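PDB 4Q9A: Tat pathway signal sequence domain protein from Parabacteroides merdae, which is a putative GDSL-like lipase or acylhydrolase of the SGNH superfamily and probably hydrolyses ester bonds. Local coordinates for residues T57-G62 and N220-A225; I14-D19 and E61-L66; F149-G154 and R201-D206; L145-T150 and E168-A173. All coordinates share one frame; numbering follows the deposited sequence.

Contact 1. Residues T57-G62 and N220-A225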
# COMPACT_ATOMS: atom_id res chain seq x y z
N THR A 57 -0.93 -5.52 -3.42
CA THR A 57 -1.86 -5.59 -2.30
C THR A 57 -3.32 -5.37 -2.78
O THR A 57 -4.23 -6.05 -2.29
CB THR A 57 -1.45 -4.64 -1.21
OG1 THR A 57 -1.25 -3.34 -1.77
CG2 THR A 57 -0.19 -5.10 -0.49
N GLN A 58 -3.52 -4.50 -3.80
CA GLN A 58 -4.84 -4.26 -4.41
C GLN A 58 -5.30 -5.52 -5.13
O GLN A 58 -6.49 -5.86 -5.06
CB GLN A 58 -4.80 -3.07 -5.37
CG GLN A 58 -4.68 -1.74 -4.67
CD GLN A 58 -4.96 -0.60 -5.59
OE1 GLN A 58 -6.04 -0.52 -6.19
NE2 GLN A 58 -4.04 0.35 -5.67
N LEU A 59 -4.35 -6.22 -5.78
CA LEU A 59 -4.59 -7.46 -6.50
C LEU A 59 -4.87 -8.61 -5.50
O LEU A 59 -5.84 -9.36 -5.68
CB LEU A 59 -3.38 -7.79 -7.39
CG LEU A 59 -3.26 -7.00 -8.69
CD1 LEU A 59 -1.84 -7.05 -9.26
CD2 LEU A 59 -4.29 -7.45 -9.71
N LEU A 60 -4.06 -8.70 -4.44
CA LEU A 60 -4.19 -9.70 -3.38
C LEU A 60 -5.51 -9.56 -2.60
O LEU A 60 -6.06 -10.57 -2.19
CB LEU A 60 -3.00 -9.60 -2.38
CG LEU A 60 -1.62 -10.02 -2.85
CD1 LEU A 60 -0.58 -9.74 -1.79
CD2 LEU A 60 -1.59 -11.48 -3.21
N GLU A 61 -5.98 -8.33 -2.37
CA GLU A 61 -7.24 -8.10 -1.64
C GLU A 61 -8.45 -8.21 -2.62
O GLU A 61 -9.40 -8.96 -2.35
CB GLU A 61 -7.20 -6.71 -0.93
CG GLU A 61 -8.45 -6.34 -0.15
CD GLU A 61 -9.61 -5.76 -0.94
OE1 GLU A 61 -9.35 -5.09 -1.96
OE2 GLU A 61 -10.77 -5.96 -0.51
N GLY A 62 -8.39 -7.44 -3.70
CA GLY A 62 -9.42 -7.37 -4.72
C GLY A 62 -9.75 -8.68 -5.39
O GLY A 62 -10.93 -9.04 -5.45
N ASN A 220 -2.95 2.71 -8.66
CA ASN A 220 -4.34 2.98 -9.04
C ASN A 220 -4.49 3.04 -10.57
O ASN A 220 -5.48 2.52 -11.10
CB ASN A 220 -4.82 4.29 -8.41
CG ASN A 220 -4.88 4.32 -6.90
OD1 ASN A 220 -4.76 3.29 -6.22
ND2 ASN A 220 -5.10 5.50 -6.34
N MSE A 221 -3.50 3.65 -11.26
CA MSE A 221 -3.48 3.76 -12.72
C MSE A 221 -3.41 2.37 -13.37
O MSE A 221 -4.17 2.06 -14.30
CB MSE A 221 -2.29 4.61 -13.17
CG MSE A 221 -2.42 6.07 -12.80
SE MSE A 221 -1.37 7.17 -14.00
CE MSE A 221 -2.46 6.92 -15.60
N TRP A 222 -2.50 1.55 -12.86
CA TRP A 222 -2.25 0.19 -13.27
C TRP A 222 -3.51 -0.66 -13.07
O TRP A 222 -3.91 -1.36 -14.00
CB TRP A 222 -1.08 -0.38 -12.48
CG TRP A 222 -0.43 -1.58 -13.10
CD1 TRP A 222 0.78 -1.62 -13.74
CD2 TRP A 222 -0.89 -2.94 -13.00
NE1 TRP A 222 1.09 -2.92 -14.06
CE2 TRP A 222 0.09 -3.75 -13.62
CE3 TRP A 222 -2.03 -3.55 -12.44
CZ2 TRP A 222 -0.06 -5.14 -13.73
CZ3 TRP A 222 -2.17 -4.92 -12.54
CH2 TRP A 222 -1.20 -5.70 -13.18
N MSE A 223 -4.17 -0.56 -11.91
CA MSE A 223 -5.39 -1.33 -11.68
C MSE A 223 -6.48 -0.89 -12.67
O MSE A 223 -7.19 -1.74 -13.20
CB MSE A 223 -5.86 -1.18 -10.24
CG MSE A 223 -4.93 -1.83 -9.23
SE MSE A 223 -4.74 -3.75 -9.48
CE MSE A 223 -6.39 -4.27 -8.61
N GLU A 224 -6.55 0.42 -12.96
CA GLU A 224 -7.51 1.02 -13.89
C GLU A 224 -7.21 0.62 -15.35
O GLU A 224 -8.13 0.17 -16.02
CB GLU A 224 -7.50 2.54 -13.76
CG GLU A 224 -8.80 3.19 -14.20
CD GLU A 224 -8.96 4.62 -13.73
OE1 GLU A 224 -9.11 4.84 -12.50
OE2 GLU A 224 -8.94 5.53 -14.59
N ALA A 225 -5.96 0.80 -15.84
CA ALA A 225 -5.60 0.48 -17.23
C ALA A 225 -5.85 -0.99 -17.57
O ALA A 225 -6.32 -1.29 -18.67
CB ALA A 225 -4.13 0.83 -17.49
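Q58 and N220 join their amides across two helices: NE2 of Q58 donates to OD1 of N220 over 3.1 Å, with an N-H...O angle of 145°. The donor lies in the carbonyl plane of N220, but OD1 is tilted out of the amide plane of Q58, and the two amides are turned far from coplanar as the side chains meet at about a right angle. Both polar atoms have a further, weak partner, F54 O for NE2 and Q216 NE2 for OD1. Q58 is extended beyond CG, and its OE1 rests 3.5 Å from CG of M223. The selenomethionine M223, bent at chi2 (-61°) and again at chi3, reaches in between Q58 and L59: its CE comes to 3.8 Å from CB of Q58, its SE to 3.7 Å from CG of L59, with CD2 of L59 as near. Helices 51-62 and 212-226 thus lie side by side in the alpha/beta fold of the SGNH hydrolases, their local axes 11.1 Å apart and inclined at 52°. CD1 of L59 approaches the six-membered ring of W222 obliquely, 3.9 Å from CZ3. W222 in turn reaches the parallel sheet, touching V144 and V185, and its NE1 bonds to OG of S100. In the second subunit, Q216 and N220 pack against Q58 and E61 respectively.

Contact 2. Residues I14-D19 and E61-L66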
# COMPACT_ATOMS: atom_id res chain seq x y z
N ILE A 14 -7.34 -7.26 -18.60
CA ILE A 14 -6.50 -8.38 -18.20
C ILE A 14 -7.45 -9.43 -17.57
O ILE A 14 -8.32 -9.08 -16.78
CB ILE A 14 -5.35 -7.89 -17.27
CG1 ILE A 14 -4.32 -7.01 -18.06
CG2 ILE A 14 -4.67 -9.05 -16.50
CD1 ILE A 14 -3.21 -7.74 -18.92
N ASN A 15 -7.32 -10.71 -17.99
CA ASN A 15 -8.15 -11.80 -17.48
C ASN A 15 -7.30 -12.67 -16.54
O ASN A 15 -6.22 -13.12 -16.94
CB ASN A 15 -8.77 -12.62 -18.64
CG ASN A 15 -9.48 -11.81 -19.72
OD1 ASN A 15 -10.60 -11.30 -19.53
ND2 ASN A 15 -8.88 -11.72 -20.92
N LEU A 16 -7.73 -12.85 -15.29
CA LEU A 16 -6.99 -13.64 -14.31
C LEU A 16 -7.68 -14.95 -14.02
O LEU A 16 -8.91 -14.99 -13.93
CB LEU A 16 -6.82 -12.88 -12.98
CG LEU A 16 -6.19 -11.49 -13.01
CD1 LEU A 16 -6.33 -10.85 -11.67
CD2 LEU A 16 -4.71 -11.52 -13.39
N LYS A 17 -6.89 -16.01 -13.80
CA LYS A 17 -7.39 -17.33 -13.44
C LYS A 17 -7.00 -17.64 -11.99
O LYS A 17 -6.26 -16.88 -11.39
CB LYS A 17 -6.82 -18.40 -14.40
CG LYS A 17 -5.29 -18.49 -14.44
CD LYS A 17 -4.90 -19.59 -15.38
CE LYS A 17 -3.43 -19.69 -15.59
NZ LYS A 17 -3.12 -20.58 -16.75
N LYS A 18 -7.47 -18.78 -11.44
CA LYS A 18 -7.06 -19.19 -10.09
C LYS A 18 -5.56 -19.49 -10.13
O LYS A 18 -5.06 -20.00 -11.14
CB LYS A 18 -7.86 -20.41 -9.57
CG LYS A 18 -7.80 -20.58 -8.05
CD LYS A 18 -8.62 -21.78 -7.54
CE LYS A 18 -7.90 -23.11 -7.59
NZ LYS A 18 -6.93 -23.29 -6.46
N ASP A 19 -4.85 -19.11 -9.07
CA ASP A 19 -3.41 -19.31 -8.89
C ASP A 19 -2.59 -18.71 -10.06
O ASP A 19 -1.53 -19.22 -10.40
CB ASP A 19 -3.07 -20.81 -8.67
CG ASP A 19 -3.99 -21.53 -7.70
OD1 ASP A 19 -4.11 -21.08 -6.54
OD2 ASP A 19 -4.58 -22.56 -8.10
N GLU A 61 -5.98 -8.33 -2.37
CA GLU A 61 -7.24 -8.10 -1.64
C GLU A 61 -8.45 -8.21 -2.62
O GLU A 61 -9.40 -8.96 -2.35
CB GLU A 61 -7.20 -6.71 -0.93
CG GLU A 61 -8.45 -6.34 -0.15
CD GLU A 61 -9.61 -5.76 -0.94
OE1 GLU A 61 -9.35 -5.09 -1.96
OE2 GLU A 61 -10.77 -5.96 -0.51
N GLY A 62 -8.39 -7.44 -3.70
CA GLY A 62 -9.42 -7.37 -4.72
C GLY A 62 -9.75 -8.68 -5.39
O GLY A 62 -10.93 -9.04 -5.45
N LYS A 63 -8.71 -9.39 -5.89
CA LYS A 63 -8.87 -10.65 -6.61
C LYS A 63 -8.45 -11.84 -5.73
O LYS A 63 -7.90 -12.84 -6.22
CB LYS A 63 -8.05 -10.59 -7.92
CG LYS A 63 -8.32 -9.38 -8.83
CD LYS A 63 -9.72 -9.33 -9.46
CE LYS A 63 -9.88 -8.10 -10.33
NZ LYS A 63 -11.31 -7.75 -10.57
N ALA A 64 -8.75 -11.76 -4.41
CA ALA A 64 -8.42 -12.76 -3.38
C ALA A 64 -8.93 -14.18 -3.68
O ALA A 64 -8.22 -15.15 -3.40
CB ALA A 64 -8.97 -12.31 -2.05
N ALA A 65 -10.16 -14.30 -4.26
CA ALA A 65 -10.80 -15.56 -4.63
C ALA A 65 -9.98 -16.34 -5.65
O ALA A 65 -10.16 -17.55 -5.78
CB ALA A 65 -12.18 -15.29 -5.19
N LEU A 66 -9.08 -15.65 -6.37
CA LEU A 66 -8.21 -16.24 -7.38
C LEU A 66 -6.82 -16.58 -6.83
O LEU A 66 -6.05 -17.26 -7.50
CB LEU A 66 -8.08 -15.28 -8.57
CG LEU A 66 -9.40 -14.97 -9.30
CD1 LEU A 66 -9.29 -13.70 -10.11
CD2 LEU A 66 -9.84 -16.13 -10.17
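L16 and L66 both hold CG anti to their own carbonyl carbon (chi1 -55° and -62°), and from these stems the two leucines meet, CB of L16 lying 3.9 Å from CD1 of L66. The other branch of L66 rests against backbone, L66 CD2 lying 3.7 Å from K17 C. L16 also extends CD1 to the root of K63, 3.8 Å from its CG, the two side chains crossing at about a right angle. K63 is where the chain leaves helix 51-62, and a short 3-10 segment, 64-66, follows, with L66 N bonded to K63 O at 3.1 Å. Helix 51-62 is the crossover of a beta-alpha-beta unit between the neighbouring parallel strands 21-26 and 69-72, so the contact fastens the lead into the first strand to the exit from the helix. Its one cross-segment hydrogen bond is between backbones: D19 N donates to L66 O over 2.7 Å, and CA of K18 makes a CA-H...O contact with that oxygen at 3.4 Å. An alanine in place of L66 would probably open a gap beside CB of L16 and the K17 carbonyl, while leaving this backbone bond possible. On the solvent side K18 bends at chi3 and chi4, and its NZ forms a salt bridge with OD2 of D19 at 3.0 Å. L16 and K63 also touch L228 near the C terminus.

Contact 3. Residues F149-G154 and R201-D206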
# COMPACT_ATOMS: atom_id res chain seq x y z
N PHE A 149 8.14 7.89 -17.44
CA PHE A 149 7.69 9.24 -17.09
C PHE A 149 8.71 10.07 -16.31
O PHE A 149 9.68 9.54 -15.77
CB PHE A 149 6.42 9.11 -16.20
CG PHE A 149 6.66 8.29 -14.94
CD1 PHE A 149 7.15 8.89 -13.78
CD2 PHE A 149 6.48 6.91 -14.94
CE1 PHE A 149 7.45 8.13 -12.65
CE2 PHE A 149 6.77 6.15 -13.81
CZ PHE A 149 7.25 6.76 -12.67
N THR A 150 8.39 11.37 -16.13
CA THR A 150 9.14 12.35 -15.34
C THR A 150 8.23 13.46 -14.80
O THR A 150 7.26 13.87 -15.46
CB THR A 150 10.27 13.04 -16.13
OG1 THR A 150 9.70 13.76 -17.23
CG2 THR A 150 11.39 12.09 -16.57
N LEU A 151 8.61 14.01 -13.64
CA LEU A 151 8.01 15.17 -13.01
C LEU A 151 9.04 16.32 -13.19
O LEU A 151 10.14 16.27 -12.63
CB LEU A 151 7.63 14.85 -11.56
CG LEU A 151 6.43 13.86 -11.39
CD1 LEU A 151 6.90 12.38 -11.28
CD2 LEU A 151 5.60 14.23 -10.17
N ARG A 152 8.73 17.28 -14.09
CA ARG A 152 9.57 18.40 -14.52
C ARG A 152 10.21 19.20 -13.37
O ARG A 152 11.36 19.66 -13.50
CB ARG A 152 8.77 19.36 -15.41
CG ARG A 152 8.50 18.81 -16.80
CD ARG A 152 8.14 19.90 -17.80
NE ARG A 152 7.92 19.34 -19.14
CZ ARG A 152 8.18 19.99 -20.28
NH1 ARG A 152 8.69 21.21 -20.26
NH2 ARG A 152 7.94 19.40 -21.45
N ASP A 153 9.46 19.37 -12.26
CA ASP A 153 9.99 20.11 -11.10
C ASP A 153 10.62 19.17 -10.06
O ASP A 153 10.67 19.49 -8.87
CB ASP A 153 8.92 21.01 -10.47
CG ASP A 153 9.48 22.28 -9.81
OD1 ASP A 153 10.66 22.64 -10.08
OD2 ASP A 153 8.72 22.93 -9.04
N GLY A 154 11.14 18.04 -10.52
CA GLY A 154 11.87 17.09 -9.68
C GLY A 154 13.30 17.57 -9.56
O GLY A 154 13.75 18.39 -10.36
N ARG A 201 7.40 17.56 -6.15
CA ARG A 201 8.26 16.97 -5.12
C ARG A 201 7.50 16.30 -3.96
O ARG A 201 8.11 15.62 -3.13
CB ARG A 201 9.30 17.97 -4.65
CG ARG A 201 10.32 18.17 -5.77
CD ARG A 201 11.58 18.85 -5.35
NE ARG A 201 12.07 19.67 -6.45
CZ ARG A 201 13.27 20.23 -6.49
NH1 ARG A 201 14.14 20.01 -5.51
NH2 ARG A 201 13.63 20.98 -7.53
N TYR A 202 6.16 16.42 -3.96
CA TYR A 202 5.27 15.71 -3.05
C TYR A 202 5.12 14.28 -3.59
O TYR A 202 5.15 13.31 -2.82
CB TYR A 202 3.91 16.44 -2.96
CG TYR A 202 2.86 15.71 -2.15
CD1 TYR A 202 2.84 15.79 -0.76
CD2 TYR A 202 1.87 14.96 -2.77
CE1 TYR A 202 1.88 15.12 -0.01
CE2 TYR A 202 0.88 14.30 -2.03
CZ TYR A 202 0.90 14.38 -0.64
OH TYR A 202 -0.03 13.73 0.12
N TRP A 203 5.00 14.16 -4.92
CA TRP A 203 4.81 12.90 -5.63
C TRP A 203 6.10 12.15 -5.82
O TRP A 203 6.11 10.93 -5.72
CB TRP A 203 4.16 13.17 -7.00
CG TRP A 203 2.87 13.92 -6.90
CD1 TRP A 203 2.68 15.26 -7.06
CD2 TRP A 203 1.60 13.38 -6.52
NE1 TRP A 203 1.36 15.58 -6.86
CE2 TRP A 203 0.67 14.45 -6.51
CE3 TRP A 203 1.15 12.09 -6.18
CZ2 TRP A 203 -0.68 14.27 -6.19
CZ3 TRP A 203 -0.20 11.92 -5.86
CH2 TRP A 203 -1.09 12.99 -5.87
N SER A 204 7.19 12.88 -6.14
CA SER A 204 8.53 12.35 -6.42
C SER A 204 9.53 13.45 -6.20
O SER A 204 9.43 14.49 -6.86
CB SER A 204 8.64 11.83 -7.85
OG SER A 204 9.98 11.90 -8.29
N ASN A 205 10.50 13.24 -5.31
CA ASN A 205 11.47 14.27 -4.99
C ASN A 205 12.47 14.53 -6.15
O ASN A 205 12.74 15.70 -6.43
CB ASN A 205 12.21 13.98 -3.70
CG ASN A 205 13.10 15.12 -3.27
OD1 ASN A 205 14.29 15.12 -3.56
ND2 ASN A 205 12.53 16.15 -2.63
N ASP A 206 12.98 13.47 -6.83
CA ASP A 206 13.94 13.64 -7.92
C ASP A 206 13.28 13.79 -9.31
O ASP A 206 13.95 14.21 -10.27
CB ASP A 206 14.97 12.50 -7.96
CG ASP A 206 14.41 11.09 -7.92
OD1 ASP A 206 13.39 10.84 -8.59
OD2 ASP A 206 15.03 10.23 -7.28
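R201 reaches the backbone of D153: its NE donates to D153 O over 2.8 Å with an N-H...O angle of 157°. The oxygen sits at the edge of the guanidinium, near its plane, while the donor is tilted 20° from the carbonyl plane. A bend at chi3 (-146°) sets NE against the D153 carbonyl. C of G154 comes over one face of the guanidinium, 4.1 Å from CZ of R201. The carboxylate of D153 adds a charge of opposite sign nearby, but OD1 stays 4.3 Å from NH2 of R201, beyond a salt bridge. The accepting carbonyl belongs to a type I beta turn, L151 to G154, closed by G154 N bonding to L151 O. At the end of the turn, G154 packs on the backbone of 205-206, its CA 3.6 Å from N205 O. Deeper in, L151 divides its branches, CD2 to CB of W203 at 3.6 Å and CD1 to CB of S204 at 3.9 Å. D206 and H209 fit the DxxH pattern that carries the catalytic aspartate and histidine in SGNH hydrolases; OD1 of D206 accepts from H209 N, and OG of S204 is bonded to G207 N. The contact thus joins the loop after strand 142-146 to residues 201-206, which include part of the weakly bonded helix 200-203; F191 of helix 187-194 touches L151 and W203, and P213 of helix 212-226 packs on W203.

Contact 4. Residues L145-T150 and E168-A173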
# COMPACT_ATOMS: atom_id res chain seq x y z
N LEU A 145 2.39 -3.05 -20.59
CA LEU A 145 3.51 -2.17 -20.88
C LEU A 145 3.19 -0.80 -20.30
O LEU A 145 2.14 -0.24 -20.60
CB LEU A 145 3.81 -2.12 -22.38
CG LEU A 145 5.14 -1.48 -22.77
CD1 LEU A 145 6.34 -2.31 -22.30
CD2 LEU A 145 5.21 -1.22 -24.24
N CYS A 146 4.07 -0.29 -19.42
CA CYS A 146 3.90 0.98 -18.72
C CYS A 146 4.66 2.12 -19.40
O CYS A 146 5.77 1.92 -19.93
CB CYS A 146 4.35 0.84 -17.27
SG CYS A 146 3.46 -0.42 -16.32
N GLU A 147 4.07 3.33 -19.35
CA GLU A 147 4.66 4.53 -19.94
C GLU A 147 5.82 5.05 -19.05
O GLU A 147 5.56 5.39 -17.89
CB GLU A 147 3.59 5.64 -20.14
CG GLU A 147 4.07 6.83 -20.96
CD GLU A 147 3.07 7.95 -21.17
OE1 GLU A 147 2.24 8.20 -20.27
OE2 GLU A 147 3.15 8.60 -22.24
N PRO A 148 7.06 5.17 -19.60
CA PRO A 148 8.15 5.81 -18.82
C PRO A 148 7.79 7.30 -18.60
O PRO A 148 7.11 7.88 -19.46
CB PRO A 148 9.39 5.62 -19.69
CG PRO A 148 8.87 5.45 -21.06
CD PRO A 148 7.49 4.86 -20.98
N PHE A 149 8.14 7.89 -17.44
CA PHE A 149 7.69 9.24 -17.09
C PHE A 149 8.71 10.07 -16.31
O PHE A 149 9.68 9.54 -15.77
CB PHE A 149 6.42 9.11 -16.20
CG PHE A 149 6.66 8.29 -14.94
CD1 PHE A 149 7.15 8.89 -13.78
CD2 PHE A 149 6.48 6.91 -14.94
CE1 PHE A 149 7.45 8.13 -12.65
CE2 PHE A 149 6.77 6.15 -13.81
CZ PHE A 149 7.25 6.76 -12.67
N THR A 150 8.39 11.37 -16.13
CA THR A 150 9.14 12.35 -15.34
C THR A 150 8.23 13.46 -14.80
O THR A 150 7.26 13.87 -15.46
CB THR A 150 10.27 13.04 -16.13
OG1 THR A 150 9.70 13.76 -17.23
CG2 THR A 150 11.39 12.09 -16.57
N GLU A 168 9.99 11.23 -27.05
CA GLU A 168 10.17 10.24 -28.11
C GLU A 168 10.19 8.83 -27.53
O GLU A 168 9.76 7.89 -28.20
CB GLU A 168 11.44 10.53 -28.91
CG GLU A 168 11.30 11.75 -29.81
CD GLU A 168 10.08 11.77 -30.73
OE1 GLU A 168 9.87 10.77 -31.46
OE2 GLU A 168 9.33 12.77 -30.71
N PHE A 169 10.68 8.71 -26.28
CA PHE A 169 10.74 7.45 -25.53
C PHE A 169 9.33 7.03 -25.12
O PHE A 169 9.00 5.85 -25.22
CB PHE A 169 11.67 7.60 -24.31
CG PHE A 169 13.14 7.48 -24.65
CD1 PHE A 169 13.81 8.52 -25.29
CD2 PHE A 169 13.86 6.34 -24.32
CE1 PHE A 169 15.16 8.40 -25.62
CE2 PHE A 169 15.22 6.23 -24.64
CZ PHE A 169 15.86 7.27 -25.29
N ARG A 170 8.49 7.99 -24.71
CA ARG A 170 7.09 7.74 -24.34
C ARG A 170 6.28 7.34 -25.60
O ARG A 170 5.41 6.47 -25.52
CB ARG A 170 6.50 8.98 -23.66
CG ARG A 170 7.18 9.36 -22.34
CD ARG A 170 6.81 10.77 -21.85
NE ARG A 170 5.39 11.08 -22.03
CZ ARG A 170 4.93 12.07 -22.79
NH1 ARG A 170 5.77 12.88 -23.42
NH2 ARG A 170 3.62 12.26 -22.92
N LYS A 171 6.60 7.98 -26.77
CA LYS A 171 5.99 7.70 -28.08
C LYS A 171 6.24 6.26 -28.48
O LYS A 171 5.34 5.60 -29.01
CB LYS A 171 6.59 8.63 -29.16
CG LYS A 171 5.86 9.94 -29.42
CD LYS A 171 6.58 10.76 -30.51
CE LYS A 171 5.96 12.10 -30.85
NZ LYS A 171 5.98 13.06 -29.71
N SER A 172 7.48 5.78 -28.25
CA SER A 172 7.93 4.44 -28.59
C SER A 172 7.23 3.41 -27.73
O SER A 172 6.70 2.43 -28.27
CB SER A 172 9.44 4.33 -28.46
OG SER A 172 10.08 5.23 -29.34
N ALA A 173 7.19 3.64 -26.42
CA ALA A 173 6.52 2.71 -25.50
C ALA A 173 5.06 2.51 -25.94
O ALA A 173 4.62 1.36 -26.04
CB ALA A 173 6.58 3.23 -24.07
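E147 and R170 form a salt bridge, OE2 to NE at 3.3 Å, whose hydrogen bond is weak, with an N-H...O angle of 135°. The two belong to a beta-alpha-beta crossover: strand 142-146 leads through helix 167-179 to its parallel neighbour 183-185, and the contact lays the end of the first strand and the loop after it on the helix. E147 keeps CG anti to its backbone N (chi1 -170°) and is extended beyond it. The planes of carboxylate and guanidinium stand 43° apart, and OE2 approaches the guanidinium obliquely. R170 also runs beside the backbone of P148, with CG 3.2 Å from P148 O, an oxygen at the edge of the guanidinium. On the adjoining turn of the helix, CB of A173 meets CD of P148 at 3.6 Å, joining loop to helix by apolar packing, and CD2 of L145 lies against A173 O. An alanine in place of R170 would probably leave OE2 of the buried E147 without its charged mate and uncover P148 O. Farther out, the ring of F169 meets those of Y123 and Y108, and Y123 also packs on P148. The second shell of the salt bridge comes from D167 and Q188. R170 has a long, weak ion pair from NH1 to D167, and Q188 of helix 187-194 touches its side chain. The carboxylate of E147 has a partner for each oxygen, since OE1 accepts a hydrogen bond from Q188 N.

In the fold
From the N terminus, contact 2 closes the first loop, joining the lead into strand 21-26 to the end of helix 51-62. Contact 1 starts on that same helix, sharing E61 and G62, and closes the widest loop by bringing in helix 212-226 near the C terminus. Contacts 4 and 3 both nest inside it and start from one stretch, sharing F149 and T150: contact 4 returns from helix 167-179, contact 3 later from residues 201-206. Their centres lie about 16 Å apart. Contact 1 touches contact 4 at the sheet, W222 CD1 lying 3.9 Å from C146 SG. Contacts 2 and 3 lie on opposite sides of the chain's centre.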